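Local structure of putative ABC transporter subunit, substrate-binding component (Rhodopseudomonas palustris, 4EVQ) at residues L260-F274 and P286-Q298. The protein binds 4-hydroxybenzoate and, as the solute-binding component of an ABC transporter, probably delivers it and related aromatic acids for uptake. Residues are numbered along the deposited sequence; the frame is centred on the assembly and turned at random.
Sequences LHYVSDLDNAENQAF and PDVFAVQGWDAGQ
His-261 NE2 donates to Gln-292 OE1 over 2.8 Å, nearly straight at 166°, with ring and amide almost coplanar. The amide suits a buried place because it works at both ends: its NE2 group bonds to Asn-113. In this two-lobed periplasmic binding protein fold, 260-274 leaves strand 257-260 of one lobe and enters helix 269-282 beside helix 288-306, which packs on helix 30-46 of the other lobe. Phe-289 on helix 288-306 touches the bound 4-hydroxybenzoate. Beside the histidine, Leu-260 CD2 meets Val-288 CB tip to tip at 3.7 Å.

The Tyr-262 side chain swings away from its own backbone N (chi1 -179°), which turns one ring face onto Val-291. Val-291 CG2 sits 3.5 Å from the Tyr-262 ring centroid, a CH-pi contact, while Tyr-262 OH donates to Asn-271 OD1 (2.6 Å). Asn-271 ND2 in turn binds Leu-266 O and Ser-264 O, so one amide ties the tyrosine to the connecting loop.

CG2 of Val-291 also reaches Phe-274 CE2 (3.6 Å), and the compact Pro-286 ring presses CB on that same carbon. The other side of Phe-274 points an edge at the Trp-294 face. Trp-294 NE1 donates in its ring plane to Glu-270 OE2 (2.9 Å).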
ATOM      1  N   LEU A 260       9.690   1.327  -4.086  1.00  7.39           N
ATOM      2  CA  LEU A 260       8.352   0.738  -4.072  1.00  6.58           C
ATOM      3  C   LEU A 260       8.421  -0.637  -4.714  1.00  7.31           C
ATOM      4  O   LEU A 260       9.231  -0.901  -5.585  1.00  7.86           O
ATOM      5  CB  LEU A 260       7.336   1.622  -4.853  1.00  7.51           C
ATOM      6  CG  LEU A 260       5.855   1.392  -4.544  1.00  7.48           C
ATOM      7  CD1 LEU A 260       5.510   1.758  -3.110  1.00  8.11           C
ATOM      8  CD2 LEU A 260       5.024   2.224  -5.547  1.00  8.03           C
ATOM      9  N   HIS A 261       7.445  -1.447  -4.338  1.00  7.15           N
ATOM     10  CA  HIS A 261       7.214  -2.784  -4.873  1.00  7.51           C
ATOM     11  C   HIS A 261       6.549  -2.827  -6.243  1.00  7.09           C
ATOM     12  O   HIS A 261       6.252  -3.891  -6.748  1.00  8.51           O
ATOM     13  CB  HIS A 261       6.469  -3.613  -3.831  1.00  7.22           C
ATOM     14  CG  HIS A 261       5.250  -2.953  -3.303  1.00  7.39           C
ATOM     15  ND1 HIS A 261       5.331  -1.824  -2.513  1.00  8.28           N
ATOM     16  CD2 HIS A 261       3.942  -3.269  -3.397  1.00  8.00           C
ATOM     17  CE1 HIS A 261       4.112  -1.445  -2.188  1.00  6.66           C
ATOM     18  NE2 HIS A 261       3.252  -2.306  -2.700  1.00  7.45           N
ATOM     19  N   TYR A 262       6.307  -1.681  -6.850  1.00  6.86           N
ATOM     20  CA  TYR A 262       5.763  -1.613  -8.211  1.00  7.13           C
ATOM     21  C   TYR A 262       6.370  -0.434  -8.954  1.00  7.90           C
ATOM     22  O   TYR A 262       6.658   0.583  -8.347  1.00  9.24           O
ATOM     23  CB  TYR A 262       4.225  -1.451  -8.184  1.00  7.53           C
ATOM     24  CG  TYR A 262       3.620  -1.401  -9.548  1.00  7.53           C
ATOM     25  CD1 TYR A 262       3.589  -2.524 -10.381  1.00  8.35           C
ATOM     26  CD2 TYR A 262       3.035  -0.218 -10.016  1.00  7.42           C
ATOM     27  CE1 TYR A 262       3.070  -2.452 -11.641  1.00  8.78           C
ATOM     28  CE2 TYR A 262       2.493  -0.156 -11.290  1.00  8.36           C
ATOM     29  CZ  TYR A 262       2.494  -1.284 -12.089  1.00  9.47           C
ATOM     30  OH  TYR A 262       1.948  -1.188 -13.353  1.00 10.98           O
ATOM     31  N   VAL A 263       6.588  -0.610 -10.251  1.00  8.49           N
ATOM     32  CA  VAL A 263       6.943   0.488 -11.152  1.00 10.68           C
ATOM     33  C   VAL A 263       6.167   0.225 -12.428  1.00 10.22           C
ATOM     34  O   VAL A 263       6.067  -0.914 -12.858  1.00 10.74           O
ATOM     35  CB  VAL A 263       8.429   0.499 -11.557  1.00 15.05           C
ATOM     36  CG1 VAL A 263       8.831   1.925 -12.005  1.00 14.39           C
ATOM     37  CG2 VAL A 263       9.305  -0.006 -10.557  1.00 18.36           C
ATOM     38  N   SER A 264       5.601   1.260 -13.055  1.00 11.61           N
ATOM     39  CA  SER A 264       4.667   0.977 -14.138  1.00 14.20           C
ATOM     40  C   SER A 264       5.337   0.419 -15.354  1.00 15.10           C
ATOM     41  O   SER A 264       4.654  -0.223 -16.135  1.00 16.12           O
ATOM     42  CB  SER A 264       3.791   2.168 -14.501  1.00 18.86           C
ATOM     43  OG  SER A 264       4.600   3.196 -14.865  1.00 21.80           O
ATOM     44  N   ASP A 265       6.649   0.601 -15.476  1.00 15.05           N
ATOM     45  CA  ASP A 265       7.400   0.110 -16.618  1.00 17.21           C
ATOM     46  C   ASP A 265       7.876  -1.319 -16.502  1.00 16.36           C
ATOM     47  O   ASP A 265       8.603  -1.771 -17.375  1.00 18.99           O
ATOM     48  CB  ASP A 265       8.601   1.054 -16.982  1.00 18.91           C
ATOM     49  CG  ASP A 265       9.668   1.153 -15.897  1.00 21.41           C
ATOM     50  OD1 ASP A 265       9.624   0.385 -14.939  1.00 22.37           O
ATOM     51  OD2 ASP A 265      10.608   2.000 -16.039  1.00 21.83           O
ATOM     52  N   LEU A 266       7.474  -2.050 -15.463  1.00 14.33           N
ATOM     53  CA  LEU A 266       7.920  -3.430 -15.345  1.00 13.74           C
ATOM     54  C   LEU A 266       7.502  -4.205 -16.595  1.00 16.21           C
ATOM     55  O   LEU A 266       6.365  -4.115 -17.028  1.00 17.08           O
ATOM     56  CB  LEU A 266       7.361  -4.081 -14.103  1.00 12.85           C
ATOM     57  CG  LEU A 266       7.950  -3.616 -12.748  1.00 12.23           C
ATOM     58  CD1 LEU A 266       7.148  -4.129 -11.562  1.00 12.78           C
ATOM     59  CD2 LEU A 266       9.409  -4.076 -12.620  1.00 13.88           C
ATOM     60  N   ASP A 267       8.408  -4.977 -17.178  0.55 16.45           N
ATOM     61  CA  ASP A 267       8.185  -5.497 -18.529  0.55 18.61           C
ATOM     62  C   ASP A 267       7.516  -6.865 -18.605  0.55 17.78           C
ATOM     63  O   ASP A 267       7.304  -7.390 -19.679  0.55 18.25           O
ATOM     64  CB  ASP A 267       9.509  -5.513 -19.309  0.55 23.41           C
ATOM     65  CG  ASP A 267      10.478  -6.535 -18.790  0.55 28.26           C
ATOM     66  OD1 ASP A 267      11.127  -6.261 -17.750  0.55 30.99           O
ATOM     67  OD2 ASP A 267      10.613  -7.603 -19.442  0.55 30.60           O
ATOM     68  N   ASN A 268       7.161  -7.448 -17.477  0.55 15.49           N
ATOM     69  CA  ASN A 268       6.498  -8.756 -17.514  0.55 15.49           C
ATOM     70  C   ASN A 268       5.096  -8.753 -18.194  0.55 15.26           C
ATOM     71  O   ASN A 268       4.442  -7.710 -18.334  0.55 14.08           O
ATOM     72  CB  ASN A 268       6.421  -9.321 -16.102  0.55 15.47           C
ATOM     73  CG  ASN A 268       5.434  -8.564 -15.239  0.55 14.66           C
ATOM     74  OD1 ASN A 268       4.222  -8.627 -15.475  0.55 15.01           O
ATOM     75  ND2 ASN A 268       5.938  -7.858 -14.233  0.55 13.54           N
ATOM     76  N   ALA A 269       4.620  -9.935 -18.590  1.00 16.79           N
ATOM     77  CA  ALA A 269       3.409 -10.052 -19.405  1.00 18.33           C
ATOM     78  C   ALA A 269       2.162  -9.607 -18.639  1.00 17.00           C
ATOM     79  O   ALA A 269       1.257  -9.027 -19.215  1.00 17.15           O
ATOM     80  CB  ALA A 269       3.240 -11.460 -19.861  1.00 18.82           C
ATOM     81  N   GLU A 270       2.122  -9.897 -17.348  1.00 16.16           N
ATOM     82  CA  GLU A 270       0.968  -9.568 -16.537  1.00 14.89           C
ATOM     83  C   GLU A 270       0.827  -8.051 -16.456  1.00 14.54           C
ATOM     84  O   GLU A 270      -0.273  -7.536 -16.611  1.00 14.25           O
ATOM     85  CB  GLU A 270       1.083 -10.156 -15.146  1.00 16.45           C
ATOM     86  CG  GLU A 270      -0.121  -9.872 -14.242  1.00 20.30           C
ATOM     87  CD  GLU A 270      -1.379 -10.705 -14.523  1.00 23.36           C
ATOM     88  OE1 GLU A 270      -1.408 -11.665 -15.365  1.00 25.93           O
ATOM     89  OE2 GLU A 270      -2.348 -10.385 -13.853  1.00 21.19           O
ATOM     90  N   ASN A 271       1.930  -7.362 -16.202  1.00 13.76           N
ATOM     91  CA  ASN A 271       1.878  -5.904 -16.165  1.00 12.50           C
ATOM     92  C   ASN A 271       1.525  -5.303 -17.493  1.00 12.56           C
ATOM     93  O   ASN A 271       0.728  -4.354 -17.542  1.00 13.39           O
ATOM     94  CB  ASN A 271       3.180  -5.301 -15.644  1.00 12.14           C
ATOM     95  CG  ASN A 271       3.023  -3.872 -15.298  1.00 12.04           C
ATOM     96  OD1 ASN A 271       2.054  -3.495 -14.648  1.00 11.90           O
ATOM     97  ND2 ASN A 271       3.964  -3.061 -15.708  1.00 12.84           N
ATOM     98  N   GLN A 272       2.071  -5.837 -18.587  1.00 13.97           N
ATOM     99  CA  GLN A 272       1.773  -5.243 -19.865  1.00 16.28           C
ATOM    100  C   GLN A 272       0.275  -5.336 -20.151  1.00 15.83           C
ATOM    101  O   GLN A 272      -0.318  -4.397 -20.641  1.00 16.04           O
ATOM    102  CB  GLN A 272       2.622  -5.902 -20.956  1.00 20.42           C
ATOM    103  CG  GLN A 272       4.117  -5.549 -20.795  1.00 25.66           C
ATOM    104  CD  GLN A 272       4.384  -4.054 -20.656  1.00 30.38           C
ATOM    105  OE1 GLN A 272       4.061  -3.265 -21.548  1.00 33.82           O
ATOM    106  NE2 GLN A 272       4.979  -3.652 -19.525  1.00 31.28           N
ATOM    107  N   ALA A 273      -0.330  -6.479 -19.842  1.00 15.43           N
ATOM    108  CA  ALA A 273      -1.735  -6.671 -20.139  1.00 14.90           C
ATOM    109  C   ALA A 273      -2.616  -5.845 -19.201  1.00 14.39           C
ATOM    110  O   ALA A 273      -3.632  -5.302 -19.604  1.00 14.10           O
ATOM    111  CB  ALA A 273      -2.084  -8.126 -20.036  1.00 16.62           C
ATOM    112  N   PHE A 274      -2.213  -5.783 -17.942  1.00 14.00           N
ATOM    113  CA  PHE A 274      -2.941  -5.010 -16.952  1.00 12.57           C
ATOM    114  C   PHE A 274      -2.929  -3.512 -17.264  1.00 12.97           C
ATOM    115  O   PHE A 274      -3.952  -2.857 -17.196  1.00 12.35           O
ATOM    116  CB  PHE A 274      -2.278  -5.281 -15.588  1.00 12.06           C
ATOM    117  CG  PHE A 274      -2.779  -4.405 -14.469  1.00 10.70           C
ATOM    118  CD1 PHE A 274      -4.052  -4.523 -13.982  1.00 11.98           C
ATOM    119  CD2 PHE A 274      -1.915  -3.512 -13.864  1.00 11.56           C
ATOM    120  CE1 PHE A 274      -4.496  -3.710 -12.954  1.00 12.97           C
ATOM    121  CE2 PHE A 274      -2.326  -2.716 -12.824  1.00 12.64           C
ATOM    122  CZ  PHE A 274      -3.613  -2.824 -12.364  1.00 12.85           C
ATOM    123  N   PRO A 286      -2.521   2.628 -14.250  1.00 10.43           N
ATOM    124  CA  PRO A 286      -2.686   2.153 -12.883  1.00  9.54           C
ATOM    125  C   PRO A 286      -1.485   2.480 -12.032  1.00  9.10           C
ATOM    126  O   PRO A 286      -0.367   2.507 -12.537  1.00 11.00           O
ATOM    127  CB  PRO A 286      -2.818   0.654 -13.043  1.00  9.68           C
ATOM    128  CG  PRO A 286      -2.051   0.346 -14.313  1.00 10.89           C
ATOM    129  CD  PRO A 286      -2.179   1.564 -15.190  1.00 10.26           C
ATOM    130  N   ASP A 287      -1.704   2.750 -10.762  1.00  8.13           N
ATOM    131  CA  ASP A 287      -0.616   2.896  -9.798  1.00  8.48           C
ATOM    132  C   ASP A 287      -0.594   1.712  -8.856  1.00  7.85           C
ATOM    133  O   ASP A 287      -1.326   0.714  -9.040  1.00  8.02           O
ATOM    134  CB  ASP A 287      -0.694   4.242  -9.080  1.00  9.93           C
ATOM    135  CG  ASP A 287      -1.933   4.402  -8.277  1.00 11.46           C
ATOM    136  OD1 ASP A 287      -2.651   3.438  -8.021  1.00 11.35           O
ATOM    137  OD2 ASP A 287      -2.249   5.556  -7.880  1.00 16.34           O
ATOM    138  N   VAL A 288       0.254   1.795  -7.843  1.00  6.54           N
ATOM    139  CA  VAL A 288       0.454   0.652  -6.932  1.00  5.94           C
ATOM    140  C   VAL A 288      -0.834   0.255  -6.256  1.00  6.47           C
ATOM    141  O   VAL A 288      -1.026  -0.931  -5.956  1.00  6.80           O
ATOM    142  CB  VAL A 288       1.582   0.959  -5.900  1.00  7.15           C
ATOM    143  CG1 VAL A 288       1.181   2.043  -4.907  1.00  7.20           C
ATOM    144  CG2 VAL A 288       2.058  -0.327  -5.200  1.00  7.98           C
ATOM    145  N   PHE A 289      -1.721   1.207  -5.962  1.00  6.73           N
ATOM    146  CA  PHE A 289      -2.964   0.907  -5.279  1.00  6.45           C
ATOM    147  C   PHE A 289      -3.849   0.082  -6.164  1.00  6.43           C
ATOM    148  O   PHE A 289      -4.472  -0.916  -5.703  1.00  7.15           O
ATOM    149  CB  PHE A 289      -3.604   2.230  -4.830  1.00  7.54           C
ATOM    150  CG  PHE A 289      -2.641   3.107  -4.081  1.00  7.42           C
ATOM    151  CD1 PHE A 289      -2.226   2.777  -2.817  1.00  7.85           C
ATOM    152  CD2 PHE A 289      -2.168   4.279  -4.641  1.00  6.98           C
ATOM    153  CE1 PHE A 289      -1.291   3.545  -2.137  1.00  6.89           C
ATOM    154  CE2 PHE A 289      -1.284   5.078  -3.985  1.00  7.57           C
ATOM    155  CZ  PHE A 289      -0.829   4.717  -2.745  1.00  7.83           C
ATOM    156  N   ALA A 290      -3.929   0.425  -7.447  1.00  7.17           N
ATOM    157  CA  ALA A 290      -4.664  -0.405  -8.398  1.00  7.93           C
ATOM    158  C   ALA A 290      -4.090  -1.806  -8.516  1.00  7.37           C
ATOM    159  O   ALA A 290      -4.857  -2.781  -8.575  1.00  8.04           O
ATOM    160  CB  ALA A 290      -4.698   0.256  -9.743  1.00  9.30           C
ATOM    161  N   VAL A 291      -2.767  -1.950  -8.511  1.00  7.27           N
ATOM    162  CA  VAL A 291      -2.149  -3.254  -8.547  1.00  7.48           C
ATOM    163  C   VAL A 291      -2.544  -4.058  -7.339  1.00  7.16           C
ATOM    164  O   VAL A 291      -2.821  -5.274  -7.443  1.00  8.16           O
ATOM    165  CB  VAL A 291      -0.625  -3.117  -8.593  1.00  8.20           C
ATOM    166  CG1 VAL A 291       0.072  -4.459  -8.447  1.00  9.19           C
ATOM    167  CG2 VAL A 291      -0.167  -2.470  -9.892  1.00  9.11           C
ATOM    168  N   GLN A 292      -2.520  -3.460  -6.160  1.00  6.54           N
ATOM    169  CA  GLN A 292      -2.845  -4.135  -4.933  1.00  7.00           C
ATOM    170  C   GLN A 292      -4.296  -4.612  -4.925  1.00  7.89           C
ATOM    171  O   GLN A 292      -4.583  -5.694  -4.399  1.00  8.93           O
ATOM    172  CB  GLN A 292      -2.534  -3.250  -3.715  1.00  7.62           C
ATOM    173  CG  GLN A 292      -1.030  -3.034  -3.543  1.00  7.12           C
ATOM    174  CD  GLN A 292      -0.632  -1.920  -2.589  1.00  7.14           C
ATOM    175  OE1 GLN A 292       0.535  -1.758  -2.307  1.00  6.87           O
ATOM    176  NE2 GLN A 292      -1.597  -1.160  -2.093  1.00  6.86           N
ATOM    177  N   GLY A 293      -5.199  -3.858  -5.505  1.00  7.89           N
ATOM    178  CA  GLY A 293      -6.596  -4.274  -5.653  1.00  7.49           C
ATOM    179  C   GLY A 293      -6.748  -5.397  -6.640  1.00  8.04           C
ATOM    180  O   GLY A 293      -7.483  -6.369  -6.393  1.00  8.30           O
ATOM    181  N   TRP A 294      -6.106  -5.288  -7.771  1.00  8.56           N
ATOM    182  CA  TRP A 294      -6.100  -6.364  -8.744  1.00  9.34           C
ATOM    183  C   TRP A 294      -5.621  -7.666  -8.131  1.00  9.84           C
ATOM    184  O   TRP A 294      -6.222  -8.750  -8.340  1.00  9.99           O
ATOM    185  CB  TRP A 294      -5.183  -5.934  -9.881  1.00  9.44           C
ATOM    186  CG  TRP A 294      -4.919  -6.934 -10.980  1.00  9.46           C
ATOM    187  CD1 TRP A 294      -3.873  -7.807 -11.038  1.00 10.71           C
ATOM    188  CD2 TRP A 294      -5.616  -7.063 -12.233  1.00 11.38           C
ATOM    189  NE1 TRP A 294      -3.902  -8.488 -12.221  1.00 11.22           N
ATOM    190  CE2 TRP A 294      -4.948  -8.053 -12.985  1.00 12.29           C
ATOM    191  CE3 TRP A 294      -6.743  -6.459 -12.777  1.00 11.44           C
ATOM    192  CZ2 TRP A 294      -5.378  -8.468 -14.257  1.00 13.04           C
ATOM    193  CZ3 TRP A 294      -7.142  -6.833 -14.063  1.00 12.18           C
ATOM    194  CH2 TRP A 294      -6.464  -7.824 -14.786  1.00 13.31           C
ATOM    195  N   ASP A 295      -4.547  -7.610  -7.371  1.00  8.98           N
ATOM    196  CA  ASP A 295      -4.011  -8.812  -6.772  1.00  9.92           C
ATOM    197  C   ASP A 295      -4.843  -9.337  -5.630  1.00 10.28           C
ATOM    198  O   ASP A 295      -4.814 -10.558  -5.363  1.00 10.34           O
ATOM    199  CB  ASP A 295      -2.559  -8.609  -6.331  1.00  8.96           C
ATOM    200  CG  ASP A 295      -1.602  -8.513  -7.520  1.00 10.32           C
ATOM    201  OD1 ASP A 295      -1.891  -9.098  -8.596  1.00 11.02           O
ATOM    202  OD2 ASP A 295      -0.525  -7.884  -7.380  1.00  9.93           O
ATOM    203  N   ALA A 296      -5.575  -8.485  -4.944  1.00  9.67           N
ATOM    204  CA  ALA A 296      -6.585  -8.963  -3.998  1.00  9.53           C
ATOM    205  C   ALA A 296      -7.596  -9.791  -4.767  1.00 10.45           C
ATOM    206  O   ALA A 296      -8.002 -10.856  -4.266  1.00 10.85           O
ATOM    207  CB  ALA A 296      -7.247  -7.804  -3.283  1.00  9.86           C
ATOM    208  N   GLY A 297      -7.976  -9.367  -5.968  1.00 10.26           N
ATOM    209  CA  GLY A 297      -8.866 -10.151  -6.830  1.00 10.62           C
ATOM    210  C   GLY A 297      -8.232 -11.462  -7.205  1.00 10.81           C
ATOM    211  O   GLY A 297      -8.902 -12.504  -7.087  1.00 12.41           O
ATOM    212  N   GLN A 298      -6.972 -11.486  -7.609  1.00 11.51           N
ATOM    213  CA  GLN A 298      -6.338 -12.769  -7.924  1.00 12.57           C
ATOM    214  C   GLN A 298      -6.245 -13.702  -6.723  1.00 12.22           C
ATOM    215  O   GLN A 298      -6.410 -14.949  -6.850  1.00 13.04           O
ATOM    216  CB  GLN A 298      -4.941 -12.544  -8.485  1.00 13.38           C
ATOM    217  CG  GLN A 298      -4.868 -11.666  -9.714  1.00 14.16           C
ATOM    218  CD  GLN A 298      -3.642 -12.006 -10.542  1.00 15.27           C
ATOM    219  OE1 GLN A 298      -3.629 -12.994 -11.294  1.00 17.74           O
ATOM    220  NE2 GLN A 298      -2.616 -11.192 -10.437  1.00 15.37           N
TER